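Local coordinates for protein endopolygalacturonase (Chondrostereum purpureum, PDB 1K5C) that probably hydrolyses the alpha-1,4-galacturonosyl links of polygalacturonate within the chain, as a family 28 glycoside hydrolase with a right-handed parallel beta-helix fold, at residues Lys39-Met45 with Thr66-Gly72; Arg185-Cys191 with Val212-Val218; Arg231-Ser237 with Asn268-Pro274. The contacts are given in a common frame with arbitrary orientation. Residue numbers count along the deposited sequence, not the author numbering.

Contact 1: Lys39-Met45 with Thr66-Gly72; sequences KGATVTM and TGINFVG
Lys39-Met45 and Thr66-Gly72 are equivalent strands, with the turns leading into them, on successive coils of a right-handed parallel beta-helix; strands 42-45 and 68-71 run parallel (13°, closest approach 4.6 Å). Lys39 NZ shares a water (2.8 Å) with Thr66 OG1 (2.7 Å), which also hydrogen-bonds Asp128. Gly40 and Gly67 both take positive phi; Gly40 N donates a hydrogen bond to Thr66 O (2.9 Å). Ala41 O then accepts from Asn69 N (2.9 Å). Thr42 (m) pairs with Asn69 (t) on one sheet face, Asn69 ND2 donating to Thr42 OG1 at 3.2 Å; Thr44/Val71 shares that face, Val43/Phe70 takes the other. Val43 N donates to Asn69 O (2.9 Å) and Val71 N to Val43 O (2.8 Å), and Val43 CG1 lies 3.7 Å from Phe70 CE2. Met45 N donates to Val71 O (2.9 Å), while Met45 SD, 5.0 Å from the Phe70 ring centroid, makes an edge Met-aromatic contact. Strands 19-22 and 108-115 flank the pair; Phe70 meets Tyr109, Phe112 and Phe77, and Asn69 OD1 hydrogen-bonds Lys110.

Contact 2: Arg185-Cys191 with Val212-Val218; sequences RFENNQC and VIKGNTV
Two neighbouring coils of the right-handed parallel beta-helix stack here in strict register, Arg185 on Val212, Phe186 on Ile213, Glu187 on Lys214, Gln190 on Thr217 and Cys191 on Val218. Strands 185-187 and 212-214 run parallel at 2°, 4.8 Å apart. Phe186 N donates to Val212 O (2.9 Å), Lys214 N to Phe186 O (2.9 Å) and Asn188 N to Lys214 O (2.9 Å). Both chains then turn a corner, with Asn188 (phi/psi 59/42) and Gly215 (75/15) at positive phi, and the ladder resumes through Thr217 N to Asn189 O (2.9 Å) and Cys191 N to Thr217 O (2.8 Å). Asn189 and Asn216 occupy equivalent places at this corner, consistent with the asparagine ladders of parallel beta-helices; Asn189 OD1 hydrogen-bonds Cys167 N, and Asn189 ND2 Ile164 O, on the preceding coil. Phe186 (t) and Ile213 (m) fill the interior with Ile197, Phe186 CB lying 3.7 Å from Ile213 CD1. Cys191, in disulfide with Cys175, sets its CB 4.1 Å from Val218 CG2. On the other face Lys214 extends to a salt bridge with Asp244. Arg185 (t) lays its guanidinium face against Val212 CG1, and Arg185 NH1 forms a salt bridge with Glu187 OE1 of its own strand at 3.2 Å.

Contact 3: Arg231-Ser237 with Asn268-Pro274; sequences RTATSAS and NPGTGAP
Arg231, t at chi1 and chi2 and m at chi3, extends so that Arg231 NE donates a hydrogen bond to Asn268 O (2.9 Å), near the guanidinium plane, while its NH2 forms a salt bridge with Asp264. Neither segment is regular. Gly270 and Gly272 present bare backbone to the other loop, Gly270 CA 3.4 Å from Arg231 O and Gly272 CA 3.3 Å from Ala233 O; a CB at either would clash with these carbonyls. Ala273 CB packs 3.9 Å from Ala236 CB and 4.3 Å from Ala233 CB. Ala236 N makes a weak hydrogen bond to Gly272 O at 3.3 Å. A water accepting from Gly272 N (2.8 Å) also lies 2.8 Å from Arg231 O and 2.6 Å from Ala233 O. Ser237 (p) turns its OG to His207. The loops meet at one end of the beta-helix strands, the Arg231 side chain about 6 Å from that of galacturonate-binding Tyr262. Segment 231-237 links strands 223-230 and 237-244; segment 268-274, on the next coil, leads into strand 275-280, which pairs with 237-244.

How the contacts relate
All three contacts join chain segments on successive coils of one beta-helix, in series along the sequence. Contacts 1 and 2 reach the same long parallel sheet, their centres 24 Å apart and nearest atoms about 15 Å apart; contact 3 joins connecting loops 27 Å from contact 2 and 39 Å from contact 1, centre to centre, with contacts 1 and 3 on opposite sides of the chain's centre. Contact 1 is remote from the galacturonate site. In contact 2, the side chain of Val218 is about 8 Å from that of His195, a galacturonate-binding and predicted active-site residue. Contact 3 comes near the site through a loop: the Arg231 side chain is about 6 Å from that of Tyr262.

Contact 1: Lys39-Met45 with Thr66-Gly72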
loop_
_atom_site.group_PDB
_atom_site.type_symbol
_atom_site.label_atom_id
_atom_site.label_comp_id
_atom_site.label_asym_id
_atom_site.label_seq_id
_atom_site.Cartn_x
_atom_site.Cartn_y
_atom_site.Cartn_z
ATOM N N LYS A 39 -3.797 2.546 -26.430
ATOM C CA LYS A 39 -4.882 3.224 -25.675
ATOM C C LYS A 39 -6.143 2.379 -25.659
ATOM O O LYS A 39 -6.580 1.906 -26.731
ATOM C CB LYS A 39 -5.236 4.565 -26.315
ATOM C CG LYS A 39 -4.154 5.668 -26.236
ATOM C CD LYS A 39 -4.543 6.789 -27.176
ATOM C CE LYS A 39 -3.601 7.976 -27.075
ATOM N NZ LYS A 39 -3.724 8.705 -25.739
ATOM N N GLY A 40 -6.723 2.154 -24.488
ATOM C CA GLY A 40 -7.971 1.458 -24.373
ATOM C C GLY A 40 -7.894 -0.039 -24.556
ATOM O O GLY A 40 -8.961 -0.677 -24.583
ATOM N N ALA A 41 -6.702 -0.629 -24.680
ATOM C CA ALA A 41 -6.634 -2.063 -24.954
ATOM C C ALA A 41 -7.113 -2.871 -23.733
ATOM O O ALA A 41 -6.923 -2.450 -22.568
ATOM C CB ALA A 41 -5.203 -2.448 -25.284
ATOM N N THR A 42 -7.671 -4.028 -24.037
ATOM C CA THR A 42 -7.942 -5.058 -23.011
ATOM C C THR A 42 -6.774 -6.027 -23.034
ATOM O O THR A 42 -6.413 -6.555 -24.094
ATOM C CB THR A 42 -9.231 -5.773 -23.326
ATOM O OG1 THR A 42 -10.348 -4.834 -23.217
ATOM C CG2 THR A 42 -9.533 -6.923 -22.325
ATOM N N VAL A 43 -6.200 -6.284 -21.853
ATOM C CA VAL A 43 -5.131 -7.275 -21.681
ATOM C C VAL A 43 -5.698 -8.327 -20.763
ATOM O O VAL A 43 -6.079 -8.025 -19.623
ATOM C CB VAL A 43 -3.915 -6.624 -21.060
ATOM C CG1 VAL A 43 -2.803 -7.674 -20.836
ATOM C CG2 VAL A 43 -3.414 -5.437 -21.913
ATOM N N THR A 44 -5.798 -9.583 -21.244
ATOM C CA THR A 44 -6.369 -10.669 -20.492
ATOM C C THR A 44 -5.317 -11.699 -20.189
ATOM O O THR A 44 -4.650 -12.190 -21.123
ATOM C CB THR A 44 -7.519 -11.351 -21.289
ATOM O OG1 THR A 44 -8.510 -10.340 -21.625
ATOM C CG2 THR A 44 -8.209 -12.456 -20.497
ATOM N N MET A 45 -5.142 -12.036 -18.912
ATOM C CA MET A 45 -4.221 -13.093 -18.543
ATOM C C MET A 45 -4.836 -14.462 -18.754
ATOM O O MET A 45 -5.990 -14.701 -18.344
ATOM C CB MET A 45 -3.853 -13.016 -17.052
ATOM C CG MET A 45 -2.943 -11.961 -16.672
ATOM S SD MET A 45 -2.346 -12.066 -14.997
ATOM C CE MET A 45 -0.818 -13.033 -14.953
ATOM N N THR A 66 -2.956 3.957 -21.233
ATOM C CA THR A 66 -4.057 4.869 -20.989
ATOM C C THR A 66 -5.366 4.096 -21.181
ATOM O O THR A 66 -5.590 3.484 -22.219
ATOM C CB THR A 66 -4.012 6.075 -21.931
ATOM O OG1 THR A 66 -2.778 6.772 -21.700
ATOM C CG2 THR A 66 -5.192 7.017 -21.705
ATOM N N GLY A 67 -6.222 4.091 -20.159
ATOM C CA GLY A 67 -7.538 3.434 -20.270
ATOM C C GLY A 67 -7.439 1.951 -20.451
ATOM O O GLY A 67 -8.290 1.328 -21.109
ATOM N N ILE A 68 -6.393 1.314 -19.871
ATOM C CA ILE A 68 -6.221 -0.131 -20.029
ATOM C C ILE A 68 -7.286 -0.880 -19.230
ATOM O O ILE A 68 -7.615 -0.497 -18.108
ATOM C CB ILE A 68 -4.795 -0.508 -19.562
ATOM C CG1 ILE A 68 -3.706 0.298 -20.321
ATOM C CG2 ILE A 68 -4.561 -2.028 -19.622
ATOM C CD1 ILE A 68 -3.907 0.242 -21.847
ATOM N N ASN A 69 -7.759 -1.978 -19.821
ATOM C CA ASN A 69 -8.699 -2.882 -19.132
ATOM C C ASN A 69 -7.936 -4.198 -18.934
ATOM O O ASN A 69 -7.784 -4.969 -19.871
ATOM C CB ASN A 69 -9.922 -3.062 -20.026
ATOM C CG ASN A 69 -10.917 -4.015 -19.477
ATOM O OD1 ASN A 69 -11.058 -4.135 -18.259
ATOM N ND2 ASN A 69 -11.640 -4.729 -20.315
ATOM N N PHE A 70 -7.422 -4.426 -17.712
ATOM C CA PHE A 70 -6.632 -5.608 -17.425
ATOM C C PHE A 70 -7.475 -6.620 -16.710
ATOM O O PHE A 70 -7.980 -6.351 -15.603
ATOM C CB PHE A 70 -5.364 -5.228 -16.623
ATOM C CG PHE A 70 -4.379 -6.358 -16.482
ATOM C CD1 PHE A 70 -4.562 -7.384 -15.559
ATOM C CD2 PHE A 70 -3.222 -6.364 -17.289
ATOM C CE1 PHE A 70 -3.658 -8.395 -15.426
ATOM C CE2 PHE A 70 -2.307 -7.390 -17.174
ATOM C CZ PHE A 70 -2.544 -8.423 -16.266
ATOM N N VAL A 71 -7.663 -7.786 -17.341
ATOM C CA VAL A 71 -8.565 -8.825 -16.883
ATOM C C VAL A 71 -7.696 -9.986 -16.440
ATOM O O VAL A 71 -7.145 -10.731 -17.269
ATOM C CB VAL A 71 -9.540 -9.224 -18.032
ATOM C CG1 VAL A 71 -10.427 -10.408 -17.578
ATOM C CG2 VAL A 71 -10.335 -8.013 -18.499
ATOM N N GLY A 72 -7.558 -10.159 -15.132
ATOM C CA GLY A 72 -6.595 -11.132 -14.595
ATOM C C GLY A 72 -7.036 -12.560 -14.649
ATOM O O GLY A 72 -6.194 -13.472 -14.648
HETATM O O HOH W 1 -1.774 7.603 -24.052
#

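Contact 2: Arg185-Cys191 with Val212-Val218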
loop_
_atom_site.group_PDB
_atom_site.type_symbol
_atom_site.label_atom_id
_atom_site.label_comp_id
_atom_site.label_asym_id
_atom_site.label_seq_id
_atom_site.Cartn_x
_atom_site.Cartn_y
_atom_site.Cartn_z
ATOM N N ARG A 185 -8.442 6.608 -2.942
ATOM C CA ARG A 185 -9.500 5.910 -2.222
ATOM C C ARG A 185 -9.069 4.449 -2.020
ATOM O O ARG A 185 -8.679 3.796 -2.983
ATOM C CB ARG A 185 -10.807 5.986 -2.993
ATOM C CG ARG A 185 -11.974 5.332 -2.260
ATOM C CD ARG A 185 -13.224 5.480 -3.144
ATOM N NE ARG A 185 -13.840 6.561 -2.595
ATOM C CZ ARG A 185 -14.839 6.838 -1.764
ATOM N NH1 ARG A 185 -15.667 6.071 -1.136
ATOM N NH2 ARG A 185 -14.787 8.140 -1.703
ATOM N N PHE A 186 -9.123 3.982 -0.772
ATOM C CA PHE A 186 -8.757 2.608 -0.401
ATOM C C PHE A 186 -10.034 2.049 0.284
ATOM O O PHE A 186 -10.306 2.440 1.437
ATOM C CB PHE A 186 -7.550 2.611 0.498
ATOM C CG PHE A 186 -6.987 1.236 0.846
ATOM C CD1 PHE A 186 -6.262 0.540 -0.125
ATOM C CD2 PHE A 186 -7.156 0.680 2.105
ATOM C CE1 PHE A 186 -5.715 -0.721 0.201
ATOM C CE2 PHE A 186 -6.613 -0.568 2.421
ATOM C CZ PHE A 186 -5.884 -1.257 1.471
ATOM N N GLU A 187 -10.812 1.237 -0.430
ATOM C CA GLU A 187 -12.143 0.877 0.036
ATOM C C GLU A 187 -12.389 -0.642 -0.044
ATOM O O GLU A 187 -12.124 -1.300 -1.048
ATOM C CB GLU A 187 -13.223 1.613 -0.792
ATOM C CG GLU A 187 -14.636 1.326 -0.306
ATOM C CD GLU A 187 -15.672 2.315 -0.804
ATOM O OE1 GLU A 187 -15.466 2.980 -1.825
ATOM O OE2 GLU A 187 -16.751 2.382 -0.152
ATOM N N ASN A 188 -12.967 -1.174 1.048
ATOM C CA ASN A 188 -13.454 -2.572 1.069
ATOM C C ASN A 188 -12.334 -3.558 0.791
ATOM O O ASN A 188 -12.543 -4.583 0.109
ATOM C CB ASN A 188 -14.634 -2.760 0.110
ATOM C CG ASN A 188 -15.865 -1.974 0.514
ATOM O OD1 ASN A 188 -15.954 -1.426 1.628
ATOM N ND2 ASN A 188 -16.823 -1.838 -0.372
ATOM N N ASN A 189 -11.162 -3.308 1.385
ATOM C CA ASN A 189 -10.026 -4.217 1.302
ATOM C C ASN A 189 -9.851 -4.998 2.620
ATOM O O ASN A 189 -10.373 -4.566 3.648
ATOM C CB ASN A 189 -8.732 -3.415 0.998
ATOM C CG ASN A 189 -8.901 -2.633 -0.264
ATOM O OD1 ASN A 189 -8.926 -3.151 -1.371
ATOM N ND2 ASN A 189 -9.007 -1.314 -0.116
ATOM N N GLN A 190 -9.110 -6.094 2.539
ATOM C CA GLN A 190 -8.802 -6.922 3.715
ATOM C C GLN A 190 -7.278 -7.018 3.858
ATOM O O GLN A 190 -6.599 -7.434 2.896
ATOM C CB GLN A 190 -9.371 -8.315 3.525
ATOM C CG GLN A 190 -10.914 -8.292 3.553
ATOM C CD GLN A 190 -11.343 -9.656 3.095
ATOM O OE1 GLN A 190 -11.094 -10.680 3.729
ATOM N NE2 GLN A 190 -12.014 -9.616 1.968
ATOM N N CYS A 191 -6.767 -6.643 5.015
ATOM C CA CYS A 191 -5.351 -6.609 5.326
ATOM C C CYS A 191 -5.048 -7.503 6.497
ATOM O O CYS A 191 -5.711 -7.344 7.533
ATOM C CB CYS A 191 -4.963 -5.151 5.709
ATOM S SG CYS A 191 -5.280 -3.885 4.485
ATOM N N VAL A 212 -9.484 8.833 1.150
ATOM C CA VAL A 212 -10.618 8.167 1.821
ATOM C C VAL A 212 -10.224 6.714 2.062
ATOM O O VAL A 212 -9.890 5.986 1.119
ATOM C CB VAL A 212 -11.900 8.263 0.965
ATOM C CG1 VAL A 212 -12.992 7.412 1.588
ATOM C CG2 VAL A 212 -12.343 9.736 0.871
ATOM N N ILE A 213 -10.260 6.318 3.333
ATOM C CA ILE A 213 -9.950 4.959 3.788
ATOM C C ILE A 213 -11.260 4.406 4.355
ATOM O O ILE A 213 -11.642 4.796 5.484
ATOM C CB ILE A 213 -8.805 4.985 4.825
ATOM C CG1 ILE A 213 -7.570 5.590 4.299
ATOM C CG2 ILE A 213 -8.585 3.595 5.422
ATOM C CD1 ILE A 213 -6.889 4.997 3.217
ATOM N N LYS A 214 -11.961 3.593 3.574
ATOM C CA LYS A 214 -13.369 3.291 3.904
ATOM C C LYS A 214 -13.647 1.788 3.798
ATOM O O LYS A 214 -13.327 1.155 2.802
ATOM C CB LYS A 214 -14.315 4.031 2.968
ATOM C CG LYS A 214 -15.798 3.817 3.243
ATOM C CD LYS A 214 -16.667 4.775 2.441
ATOM C CE LYS A 214 -18.185 4.596 2.676
ATOM N NZ LYS A 214 -18.719 4.213 4.058
ATOM N N GLY A 215 -14.321 1.239 4.845
ATOM C CA GLY A 215 -14.882 -0.106 4.677
ATOM C C GLY A 215 -13.881 -1.234 4.732
ATOM O O GLY A 215 -14.223 -2.358 4.336
ATOM N N ASN A 216 -12.652 -0.974 5.216
ATOM C CA ASN A 216 -11.629 -2.010 5.222
ATOM C C ASN A 216 -11.640 -2.814 6.505
ATOM O O ASN A 216 -12.068 -2.361 7.562
ATOM C CB ASN A 216 -10.225 -1.324 5.066
ATOM C CG ASN A 216 -10.183 -0.468 3.837
ATOM O OD1 ASN A 216 -10.225 0.836 3.988
ATOM N ND2 ASN A 216 -10.113 -1.005 2.696
ATOM N N THR A 217 -11.100 -4.039 6.391
ATOM C CA THR A 217 -10.876 -4.882 7.552
ATOM C C THR A 217 -9.383 -5.123 7.711
ATOM O O THR A 217 -8.688 -5.445 6.717
ATOM C CB THR A 217 -11.615 -6.234 7.359
ATOM O OG1 THR A 217 -13.013 -6.003 7.265
ATOM C CG2 THR A 217 -11.412 -7.202 8.496
ATOM N N VAL A 218 -8.867 -4.936 8.924
ATOM C CA VAL A 218 -7.477 -5.159 9.236
ATOM C C VAL A 218 -7.433 -6.133 10.410
ATOM O O VAL A 218 -8.103 -5.866 11.441
ATOM C CB VAL A 218 -6.759 -3.856 9.608
ATOM C CG1 VAL A 218 -5.296 -4.116 9.980
ATOM C CG2 VAL A 218 -6.878 -2.806 8.483
#

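Contact 3: Arg231-Ser237 with Asn268-Pro274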
loop_
_atom_site.group_PDB
_atom_site.type_symbol
_atom_site.label_atom_id
_atom_site.label_comp_id
_atom_site.label_asym_id
_atom_site.label_seq_id
_atom_site.Cartn_x
_atom_site.Cartn_y
_atom_site.Cartn_z
ATOM N N ARG A 231 10.895 12.675 10.465
ATOM C CA ARG A 231 11.199 13.821 11.337
ATOM C C ARG A 231 11.852 14.952 10.517
ATOM O O ARG A 231 11.620 16.121 10.776
ATOM C CB ARG A 231 12.138 13.355 12.463
ATOM C CG ARG A 231 12.509 14.496 13.401
ATOM C CD ARG A 231 13.448 14.032 14.503
ATOM N NE ARG A 231 12.818 13.173 15.491
ATOM C CZ ARG A 231 13.116 11.889 15.706
ATOM N NH1 ARG A 231 13.950 11.200 14.955
ATOM N NH2 ARG A 231 12.547 11.264 16.744
ATOM N N THR A 232 12.743 14.572 9.568
ATOM C CA THR A 232 13.527 15.579 8.825
ATOM C C THR A 232 12.828 16.157 7.596
ATOM O O THR A 232 13.416 17.017 6.936
ATOM C CB THR A 232 14.867 14.938 8.416
ATOM O OG1 THR A 232 14.578 13.797 7.615
ATOM C CG2 THR A 232 15.745 14.560 9.615
ATOM N N ALA A 233 11.646 15.679 7.238
ATOM C CA ALA A 233 11.031 16.107 5.979
ATOM C C ALA A 233 10.642 17.552 6.012
ATOM O O ALA A 233 10.110 18.062 7.004
ATOM C CB ALA A 233 9.768 15.264 5.698
ATOM N N THR A 234 10.863 18.225 4.874
ATOM C CA THR A 234 10.416 19.582 4.688
ATOM C C THR A 234 9.645 19.697 3.379
ATOM O O THR A 234 9.661 18.812 2.516
ATOM C CB THR A 234 11.658 20.543 4.638
ATOM O OG1 THR A 234 12.511 20.143 3.558
ATOM C CG2 THR A 234 12.391 20.489 5.987
ATOM N N SER A 235 8.940 20.827 3.212
ATOM C CA SER A 235 8.130 21.049 1.973
ATOM C C SER A 235 7.227 19.868 1.683
ATOM O O SER A 235 7.167 19.373 0.539
ATOM C CB SER A 235 9.035 21.341 0.772
ATOM O OG SER A 235 9.834 22.474 1.000
ATOM N N ALA A 236 6.535 19.387 2.747
ATOM C CA ALA A 236 5.752 18.155 2.640
ATOM C C ALA A 236 4.420 18.377 3.376
ATOM O O ALA A 236 4.315 19.299 4.198
ATOM C CB ALA A 236 6.499 16.979 3.225
ATOM N N SER A 237 3.444 17.504 3.157
ATOM C CA SER A 237 2.164 17.656 3.892
ATOM C C SER A 237 1.290 16.441 3.709
ATOM O O SER A 237 1.418 15.686 2.741
ATOM C CB SER A 237 1.376 18.884 3.411
ATOM O OG SER A 237 1.123 18.850 2.016
ATOM N N ASN A 268 10.776 14.550 19.695
ATOM C CA ASN A 268 11.300 15.622 18.847
ATOM C C ASN A 268 10.614 15.514 17.491
ATOM O O ASN A 268 11.308 15.469 16.480
ATOM C CB ASN A 268 12.815 15.537 18.726
ATOM C CG ASN A 268 13.669 16.556 17.990
ATOM O OD1 ASN A 268 14.824 16.411 17.398
ATOM N ND2 ASN A 268 13.155 17.796 17.998
ATOM N N PRO A 269 9.263 15.571 17.428
ATOM C CA PRO A 269 8.615 15.474 16.106
ATOM C C PRO A 269 8.977 16.655 15.230
ATOM O O PRO A 269 9.140 17.797 15.643
ATOM C CB PRO A 269 7.121 15.411 16.447
ATOM C CG PRO A 269 7.061 16.223 17.750
ATOM C CD PRO A 269 8.307 15.720 18.532
ATOM N N GLY A 270 9.055 16.362 13.932
ATOM C CA GLY A 270 9.341 17.394 12.941
ATOM C C GLY A 270 8.169 18.341 12.731
ATOM O O GLY A 270 7.015 18.050 13.037
ATOM N N THR A 271 8.535 19.459 12.119
ATOM C CA THR A 271 7.550 20.521 11.864
ATOM C C THR A 271 7.367 20.818 10.393
ATOM O O THR A 271 6.579 21.710 10.027
ATOM C CB THR A 271 7.956 21.828 12.590
ATOM O OG1 THR A 271 9.243 22.192 12.022
ATOM C CG2 THR A 271 8.006 21.595 14.073
ATOM N N GLY A 272 8.092 20.111 9.496
ATOM C CA GLY A 272 8.111 20.430 8.086
ATOM C C GLY A 272 7.156 19.625 7.206
ATOM O O GLY A 272 7.160 19.842 5.988
ATOM N N ALA A 273 6.356 18.730 7.797
ATOM C CA ALA A 273 5.413 17.922 7.043
ATOM C C ALA A 273 4.021 18.012 7.684
ATOM O O ALA A 273 3.469 17.041 8.194
ATOM C CB ALA A 273 5.891 16.465 7.004
ATOM N N PRO A 274 3.445 19.217 7.701
ATOM C CA PRO A 274 2.199 19.442 8.464
ATOM C C PRO A 274 1.103 18.461 8.051
ATOM O O PRO A 274 0.851 18.204 6.881
ATOM C CB PRO A 274 1.796 20.887 8.095
ATOM C CG PRO A 274 2.662 21.240 6.903
ATOM C CD PRO A 274 3.954 20.481 7.128
HETATM O O HOH W 2 9.768 17.840 9.561
HETATM O O HOH W 3 8.721 22.749 5.389
#